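Local coordinates for protein dTDP-4-dehydrorhamnose reductase (Sulfolobus tokodaii, PDB 2GGS) that probably reduces dTDP-4-dehydrorhamnose to dTDP-rhamnose in an NADPH-dependent step, and binds NADPH in a Rossmann-type fold, at residues I75-A80 with I127-L132. Residues are numbered along the deposited sequence; the frame is centred on the assembly and turned at random.
Sequences IEKEKA and INYYGL. With NDP (NADPH dihydro-nicotinamide-adenine-dinucleotide phosphate), chain C.
The aliphatic chain of K77 lies over one face of the Y129 ring, crossing it at a slant. Its CB sits 4.0 Å from the ring centroid and 21° off the normal, a CH-pi contact placed somewhat toward the rim on the CD2/CE2 side. Further along the lysine, CD passes 3.7 Å from Y129 CG and CE moves on toward Y129 CB, so the methylenes run from the CD2/CE2 side across CG to the root of the ring. K77 O makes a plain contact with Y129 CE2 at 3.4 Å. A80 approaches the same ring differently: its methyl meets the edge near the ring plane, CB standing 3.8 Å from Y129 CE2. With CG anti to the backbone N (chi1 -161°), the Y129 ring is directed at K77 and A80. No hydrogen bond links the two segments, and the contact is one of packing. E74 ties the two helix starts together: a bend at the last torsion of K77 turns NZ away from the tyrosine to the main-chain O of E74, whose carboxylate OE1 accepts from Y129 N. N128 is the N-cap of helix 129-141, its OD1 accepting from G131 N at 2.8 Å, nearly in line with the C=O bond. While Y129 packs against helix 77-97, the next residue, Y130, points the other way to the cofactor: Y130 OH lies 2.8 Å from NDP O2D, a hydrogen bond in which either oxygen could be the donor. Y130 and K134, which also bonds NADPH, form the YxxxK motif of short-chain dehydrogenases/reductases, here of the extended, RmlD-like type with a Rossmann fold.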
loop_
_atom_site.group_PDB
_atom_site.type_symbol
_atom_site.label_atom_id
_atom_site.label_comp_id
_atom_site.label_asym_id
_atom_site.label_seq_id
_atom_site.Cartn_x
_atom_site.Cartn_y
_atom_site.Cartn_z
ATOM N N ILE A 75 -15.074 4.474 10.937
ATOM C CA ILE A 75 -15.981 5.531 11.432
ATOM C C ILE A 75 -16.287 6.575 10.345
ATOM O O ILE A 75 -17.464 6.956 10.148
ATOM C CB ILE A 75 -15.403 6.287 12.650
ATOM C CG1 ILE A 75 -14.778 5.359 13.692
ATOM C CG2 ILE A 75 -16.480 7.173 13.296
ATOM C CD1 ILE A 75 -13.502 5.971 14.347
ATOM N N GLU A 76 -15.257 7.033 9.635
ATOM C CA GLU A 76 -15.445 8.087 8.655
ATOM C C GLU A 76 -15.545 7.502 7.270
ATOM O O GLU A 76 -14.705 7.791 6.386
ATOM C CB GLU A 76 -14.343 9.122 8.750
ATOM C CG GLU A 76 -14.200 9.654 10.163
ATOM C CD GLU A 76 -12.871 10.248 10.351
ATOM O OE1 GLU A 76 -12.416 10.907 9.402
ATOM O OE2 GLU A 76 -12.263 10.042 11.429
ATOM N N LYS A 77 -16.618 6.736 7.082
ATOM C CA LYS A 77 -16.799 5.959 5.837
ATOM C C LYS A 77 -16.918 6.853 4.626
ATOM O O LYS A 77 -16.330 6.558 3.581
ATOM C CB LYS A 77 -17.974 4.975 5.933
ATOM C CG LYS A 77 -17.872 3.958 7.087
ATOM C CD LYS A 77 -18.805 2.750 6.852
ATOM C CE LYS A 77 -18.657 1.706 7.949
ATOM N NZ LYS A 77 -19.179 2.245 9.227
ATOM N N GLU A 78 -17.666 7.965 4.742
ATOM C CA GLU A 78 -17.769 8.913 3.624
ATOM C C GLU A 78 -16.402 9.421 3.131
ATOM O O GLU A 78 -16.146 9.434 1.938
ATOM C CB GLU A 78 -18.641 10.128 3.998
ATOM C CG GLU A 78 -20.098 9.798 4.246
ATOM C CD GLU A 78 -20.443 9.488 5.696
ATOM O OE1 GLU A 78 -19.523 9.305 6.552
ATOM O OE2 GLU A 78 -21.674 9.381 5.953
ATOM N N LYS A 79 -15.553 9.841 4.061
ATOM C CA LYS A 79 -14.209 10.308 3.731
ATOM C C LYS A 79 -13.388 9.185 3.070
ATOM O O LYS A 79 -12.716 9.430 2.072
ATOM C CB LYS A 79 -13.477 10.780 4.984
ATOM C CG LYS A 79 -12.095 11.320 4.708
ATOM C CD LYS A 79 -11.371 11.639 6.007
ATOM C CE LYS A 79 -9.911 12.040 5.766
ATOM N NZ LYS A 79 -9.256 12.426 7.071
ATOM N N ALA A 80 -13.434 7.994 3.661
ATOM C CA ALA A 80 -12.686 6.812 3.088
ATOM C C ALA A 80 -13.140 6.538 1.676
ATOM O O ALA A 80 -12.315 6.377 0.759
ATOM C CB ALA A 80 -12.885 5.591 3.963
ATOM N N ILE A 127 -13.791 -7.391 5.341
ATOM C CA ILE A 127 -14.494 -7.328 6.626
ATOM C C ILE A 127 -14.296 -6.017 7.404
ATOM O O ILE A 127 -14.697 -5.897 8.573
ATOM C CB ILE A 127 -14.201 -8.575 7.502
ATOM C CG1 ILE A 127 -12.751 -8.563 8.023
ATOM C CG2 ILE A 127 -14.536 -9.838 6.706
ATOM C CD1 ILE A 127 -12.414 -9.728 9.054
ATOM N N ASN A 128 -13.658 -5.030 6.775
ATOM C CA ASN A 128 -13.589 -3.700 7.352
ATOM C C ASN A 128 -13.775 -2.669 6.250
ATOM O O ASN A 128 -13.602 -3.015 5.060
ATOM C CB ASN A 128 -12.282 -3.481 8.145
ATOM C CG ASN A 128 -11.031 -3.782 7.327
ATOM O OD1 ASN A 128 -10.802 -3.204 6.264
ATOM N ND2 ASN A 128 -10.212 -4.695 7.835
ATOM N N TYR A 129 -14.126 -1.432 6.624
ATOM C CA TYR A 129 -14.415 -0.412 5.612
ATOM C C TYR A 129 -13.160 0.072 4.844
ATOM O O TYR A 129 -13.265 0.483 3.687
ATOM C CB TYR A 129 -15.272 0.756 6.154
ATOM C CG TYR A 129 -15.873 1.454 4.963
ATOM C CD1 TYR A 129 -16.894 0.836 4.228
ATOM C CD2 TYR A 129 -15.337 2.660 4.487
ATOM C CE1 TYR A 129 -17.407 1.432 3.056
ATOM C CE2 TYR A 129 -15.846 3.253 3.296
ATOM C CZ TYR A 129 -16.885 2.629 2.614
ATOM O OH TYR A 129 -17.362 3.173 1.430
ATOM N N TYR A 130 -11.985 0.031 5.459
ATOM C CA TYR A 130 -10.782 0.328 4.715
ATOM C C TYR A 130 -10.718 -0.639 3.522
ATOM O O TYR A 130 -10.575 -0.212 2.367
ATOM C CB TYR A 130 -9.531 0.170 5.602
ATOM C CG TYR A 130 -8.250 0.162 4.813
ATOM C CD1 TYR A 130 -7.783 1.302 4.167
ATOM C CD2 TYR A 130 -7.503 -1.020 4.687
ATOM C CE1 TYR A 130 -6.588 1.288 3.441
ATOM C CE2 TYR A 130 -6.310 -1.055 3.930
ATOM C CZ TYR A 130 -5.861 0.092 3.317
ATOM O OH TYR A 130 -4.683 0.093 2.608
ATOM N N GLY A 131 -10.848 -1.933 3.814
ATOM C CA GLY A 131 -10.860 -2.968 2.759
ATOM C C GLY A 131 -11.940 -2.781 1.689
ATOM O O GLY A 131 -11.686 -2.899 0.481
ATOM N N LEU A 132 -13.154 -2.462 2.126
ATOM C CA LEU A 132 -14.267 -2.244 1.185
ATOM C C LEU A 132 -14.034 -1.005 0.328
ATOM O O LEU A 132 -14.194 -1.059 -0.895
ATOM C CB LEU A 132 -15.612 -2.145 1.938
ATOM C CG LEU A 132 -16.784 -1.977 0.939
ATOM C CD1 LEU A 132 -16.810 -3.036 -0.183
ATOM C CD2 LEU A 132 -18.118 -1.962 1.696
HETATM P PA NDP C . 0.603 6.358 3.572
HETATM O O1A NDP C . -0.425 6.458 4.621
HETATM O O2A NDP C . 1.993 6.457 4.078
HETATM O O5B NDP C . 0.409 7.453 2.449
HETATM C C5B NDP C . -0.888 7.868 2.061
HETATM C C4B NDP C . -0.674 8.869 0.956
HETATM O O4B NDP C . -1.961 9.206 0.432
HETATM C C3B NDP C . 0.038 10.132 1.414
HETATM O O3B NDP C . 0.957 10.509 0.424
HETATM C C2B NDP C . -1.124 11.133 1.470
HETATM O O2B NDP C . -0.621 12.410 1.217
HETATM C C1B NDP C . -1.967 10.621 0.311
HETATM N N9A NDP C . -3.347 11.108 0.403
HETATM C C8A NDP C . -4.290 10.744 1.316
HETATM N N7A NDP C . -5.427 11.453 1.061
HETATM C C5A NDP C . -5.187 12.248 0.005
HETATM C C6A NDP C . -5.975 13.187 -0.671
HETATM N N6A NDP C . -7.216 13.503 -0.208
HETATM N N1A NDP C . -5.387 13.853 -1.712
HETATM C C2A NDP C . -4.082 13.632 -2.134
HETATM N N3A NDP C . -3.312 12.720 -1.453
HETATM C C4A NDP C . -3.866 12.060 -0.409
HETATM O O3 NDP C . 0.231 4.970 2.820
HETATM P PN NDP C . 1.268 3.863 2.246
HETATM O O1N NDP C . 2.384 4.423 1.516
HETATM O O2N NDP C . 1.478 2.985 3.419
HETATM O O5D NDP C . 0.276 3.074 1.270
HETATM C C5D NDP C . 0.420 3.180 -0.142
HETATM C C4D NDP C . -0.671 2.409 -0.874
HETATM O O4D NDP C . -0.575 1.053 -0.505
HETATM C C3D NDP C . -2.094 2.846 -0.539
HETATM O O3D NDP C . -2.809 2.634 -1.726
HETATM C C2D NDP C . -2.539 1.863 0.516
HETATM O O2D NDP C . -3.953 1.762 0.537
HETATM C C1D NDP C . -1.835 0.590 -0.015
HETATM N N1N NDP C . -1.645 -0.386 1.065
HETATM C C2N NDP C . -1.091 0.056 2.236
HETATM C C3N NDP C . -0.699 -0.825 3.233
HETATM C C7N NDP C . -0.096 -0.278 4.487
HETATM O O7N NDP C . 0.082 -1.141 5.586
HETATM N N7N NDP C . 0.246 1.007 4.552
HETATM C C4N NDP C . -0.888 -2.321 3.060
HETATM C C5N NDP C . -1.538 -2.714 1.754
HETATM C C6N NDP C . -1.870 -1.726 0.819
HETATM P P2B NDP C . -0.387 13.520 2.428
HETATM O O1X NDP C . 0.534 14.476 1.785
HETATM O O2X NDP C . 0.185 12.826 3.618
HETATM O O3X NDP C . -1.741 14.159 2.829
#